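Local coordinates for CBS domain-containing predicted protein TM0935 (Thermotoga maritima, PDB 1O50) that carries two CBS domains in tandem and probably serves as a regulatory module that senses adenine nucleotides, and probably forms dimers, at the interface of chains A and B. Coordinates in Å, arbitrary orientation; residue numbers count along the deposited sequence, not the author numbering. Chains: chain A/B, CBS domain-containing predicted protein TM0935.

Contact 1: the interface of chains A and B. Residues chain A 35, 39, 72, 75-76, 93; chain B 151-152.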
# COMPACT_ATOMS: atom_id res chain seq x y z
N ILE A 35 12.73 -12.41 8.49
CA ILE A 35 11.78 -11.33 8.31
C ILE A 35 12.50 -10.02 8.36
O ILE A 35 12.19 -9.11 7.58
CB ILE A 35 10.67 -11.43 9.35
CG1 ILE A 35 9.81 -12.65 9.02
CG2 ILE A 35 9.84 -10.16 9.39
CD1 ILE A 35 8.73 -13.00 10.09
N VAL A 39 12.25 -6.97 5.55
CA VAL A 39 12.15 -5.56 5.85
C VAL A 39 13.29 -4.76 5.21
O VAL A 39 13.06 -3.70 4.62
CB VAL A 39 12.02 -5.36 7.39
CG1 VAL A 39 12.08 -3.96 7.75
CG2 VAL A 39 10.72 -5.96 7.91
N SER A 72 3.22 -8.35 12.43
CA SER A 72 4.09 -7.60 13.32
C SER A 72 3.33 -7.09 14.53
O SER A 72 3.80 -7.26 15.62
CB SER A 72 4.81 -6.46 12.59
OG SER A 72 5.52 -6.98 11.49
N HIS A 75 2.82 -10.08 16.83
CA HIS A 75 4.05 -10.55 17.44
C HIS A 75 4.55 -9.59 18.53
O HIS A 75 4.97 -10.04 19.58
CB HIS A 75 5.15 -10.68 16.38
CG HIS A 75 6.43 -11.24 16.91
ND1 HIS A 75 6.56 -12.56 17.27
CD2 HIS A 75 7.63 -10.65 17.15
CE1 HIS A 75 7.80 -12.77 17.70
NE2 HIS A 75 8.46 -11.63 17.65
N PHE A 76 4.53 -8.29 18.25
CA PHE A 76 5.11 -7.29 19.15
C PHE A 76 4.13 -6.70 20.15
O PHE A 76 4.53 -6.34 21.24
CB PHE A 76 5.78 -6.20 18.34
CG PHE A 76 7.05 -6.63 17.69
CD1 PHE A 76 8.21 -6.77 18.45
CD2 PHE A 76 7.11 -6.91 16.35
CE1 PHE A 76 9.37 -7.19 17.86
CE2 PHE A 76 8.27 -7.30 15.77
CZ PHE A 76 9.40 -7.46 16.54
N LEU A 93 5.43 -16.69 15.95
CA LEU A 93 6.60 -16.80 15.12
C LEU A 93 7.71 -17.53 15.89
O LEU A 93 7.93 -17.26 17.07
CB LEU A 93 7.07 -15.42 14.69
CG LEU A 93 6.08 -14.63 13.83
CD1 LEU A 93 6.65 -13.26 13.59
CD2 LEU A 93 5.80 -15.36 12.52
N LEU B 151 10.31 -1.79 14.45
CA LEU B 151 10.04 -3.05 15.13
C LEU B 151 11.06 -4.13 14.87
O LEU B 151 11.46 -4.83 15.79
CB LEU B 151 8.66 -3.55 14.80
CG LEU B 151 7.52 -2.69 15.38
CD1 LEU B 151 6.23 -3.28 14.80
CD2 LEU B 151 7.52 -2.65 16.88
N TRP B 152 11.51 -4.25 13.61
CA TRP B 152 12.41 -5.32 13.22
C TRP B 152 13.89 -4.99 13.20
O TRP B 152 14.71 -5.91 13.24
CB TRP B 152 12.03 -5.82 11.85
CG TRP B 152 10.73 -6.59 11.87
CD1 TRP B 152 9.54 -6.14 11.44
CD2 TRP B 152 10.50 -7.93 12.36
NE1 TRP B 152 8.57 -7.09 11.66
CE2 TRP B 152 9.14 -8.19 12.21
CE3 TRP B 152 11.32 -8.92 12.91
CZ2 TRP B 152 8.56 -9.43 12.58
CZ3 TRP B 152 10.77 -10.15 13.25
CH2 TRP B 152 9.39 -10.38 13.10
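B:Trp152, near the C-terminal end of helix 144-153 of one CBS-domain pair, inserts its indole between A:Ile35 and A:Phe76 of the other. This patch of the two-fold interface in the deposited dimer probably anchors one chain on the other. The methyl CG2 of A:Ile35 sits over one face of the indole, 3.5 Å from the centroid of the six-membered ring, a CH-pi contact that also reaches the five-membered ring. On the opposite face A:Phe76 stands nearly upright, its plane turned 83° from the six-membered ring, and directs its edge at the indole through CE2, 3.8 Å from CE2 of B:Trp152. In the plane of the indole, NE1 donates a hydrogen bond to the hydroxyl OG of A:Ser72 at 3.1 Å, nearly straight at 165°. Two faces and an edge are thus engaged by chain A, which should limit both tilting and sliding of the ring. On the same face as A:Ile35, at the pyrrole end, CG2 of A:Val39 lies 3.7 Å from CD1 of B:Trp152, and at the benzo end CD1 of A:Leu93 lies 4.0 Å from CH2.

A:Phe76 is itself held on both faces. B:Leu151 lays CB over one, 3.9 Å from CE2 and offset toward the rim, while CD2 of A:His75, the preceding residue of helix 65-77, covers the centre of the other. The backbone O of B:Leu151 comes 3.4 Å from CZ at the phenyl tip. In A:Ile35 at the start of helix 35-44, CG1 lies beside the backbone N (chi1 -70°) and CG2 points away from that nitrogen, which delivers the CG2 methyl to the indole.

Contact 2: the interface of chains A and B. Residues chain A 22, 145, 148-149; chain B 39, 43.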
# COMPACT_ATOMS: atom_id res chain seq x y z
N ILE A 22 5.43 1.69 -15.55
CA ILE A 22 6.45 2.08 -14.57
C ILE A 22 7.48 0.94 -14.54
O ILE A 22 7.14 -0.26 -14.65
CB ILE A 22 5.80 2.25 -13.19
CG1 ILE A 22 4.61 3.21 -13.25
CG2 ILE A 22 6.77 2.75 -12.11
CD1 ILE A 22 3.81 3.21 -11.95
N LEU A 145 -0.44 1.43 -9.02
CA LEU A 145 -0.16 2.72 -9.59
C LEU A 145 -0.19 2.64 -11.11
O LEU A 145 -0.61 3.57 -11.78
CB LEU A 145 1.20 3.25 -9.10
CG LEU A 145 1.51 3.20 -7.59
CD1 LEU A 145 2.78 4.01 -7.32
CD2 LEU A 145 0.37 3.69 -6.72
N LEU A 148 -3.78 2.74 -12.14
CA LEU A 148 -4.26 4.11 -12.03
C LEU A 148 -3.78 4.99 -13.17
O LEU A 148 -4.56 5.78 -13.70
CB LEU A 148 -3.88 4.74 -10.69
CG LEU A 148 -4.63 4.13 -9.51
CD1 LEU A 148 -4.07 4.63 -8.16
CD2 LEU A 148 -6.17 4.35 -9.57
N LEU A 149 -2.51 4.86 -13.52
CA LEU A 149 -1.92 5.58 -14.60
C LEU A 149 -2.71 5.32 -15.89
O LEU A 149 -3.14 6.25 -16.56
CB LEU A 149 -0.47 5.13 -14.76
CG LEU A 149 0.47 5.97 -15.64
CD1 LEU A 149 1.85 5.51 -15.47
CD2 LEU A 149 0.07 5.98 -17.19
N VAL B 39 -3.40 11.48 -9.28
CA VAL B 39 -2.61 10.42 -9.86
C VAL B 39 -1.22 10.91 -10.29
O VAL B 39 -0.21 10.25 -10.02
CB VAL B 39 -3.43 9.74 -11.01
CG1 VAL B 39 -2.61 8.78 -11.73
CG2 VAL B 39 -4.66 9.05 -10.46
N LEU B 43 2.31 9.32 -8.89
CA LEU B 43 3.34 8.78 -9.80
C LEU B 43 4.71 9.48 -9.67
O LEU B 43 5.78 8.88 -9.98
CB LEU B 43 2.85 8.85 -11.26
CG LEU B 43 1.61 7.97 -11.55
CD1 LEU B 43 0.95 8.32 -12.94
CD2 LEU B 43 2.00 6.47 -11.52
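The side chains of B:Leu43, near the end of helix 35-44, and A:Leu149 of helix 144-153 cross at about a right angle, with a methyl of the first set against the branch point of the second. Methyl CD1 of B:Leu43 does the touching, 3.6 Å from the branch carbon CG of A:Leu149, and it also rests against CB and CD1 of that residue. A:Leu149 has CG swung away from its backbone N (chi1 -166°), which brings that branch carbon up against CD1 of B:Leu43.

The second methyl of B:Leu43, CD2, faces another part of chain A. It lies 3.8 Å from CD1 of A:Ile22, which slants in from a loop with the end of its longer branch leading. CD2 also lies 3.9 Å from the backbone O of A:Leu145, one helical turn before A:Leu149, with CB of A:Leu145 nearby. CD1 of A:Leu149 lies near both methyls, while A:Ile22 and A:Leu145 meet CD2. The fork of B:Leu43 thus touches both the loop of A:Ile22 and helix 144-153.

One turn earlier on the chain B helix, B:Val39 approaches the backbone of A:Leu148 and not its side chain: CG1 is 4.1 Å from the carbonyl O, a loose contact. This patch of CBS-domain surface is aliphatic in its side chains and, if the deposited dimer is the working one, would hold the two copies together by burying leucine, isoleucine and valine between them.

Contact 1 and contact 2 lie about 30 Å apart, near opposite sides of the two-fold symmetric pair. Both set helix 35-44 of one chain against helix 144-153 of the other, with the chains exchanged; contact 1 also draws in helix 65-77 and a loop residue. Residue 39 serves in both, reaching the indole in contact 1 and a helix backbone in contact 2. Because symmetry repeats each patch, every such helix pairing should combine the tryptophan and leucine contacts. Each chain supplies both partners, which would suit a closed dimer with N-terminal and C-terminal CBS regions meeting across the interface.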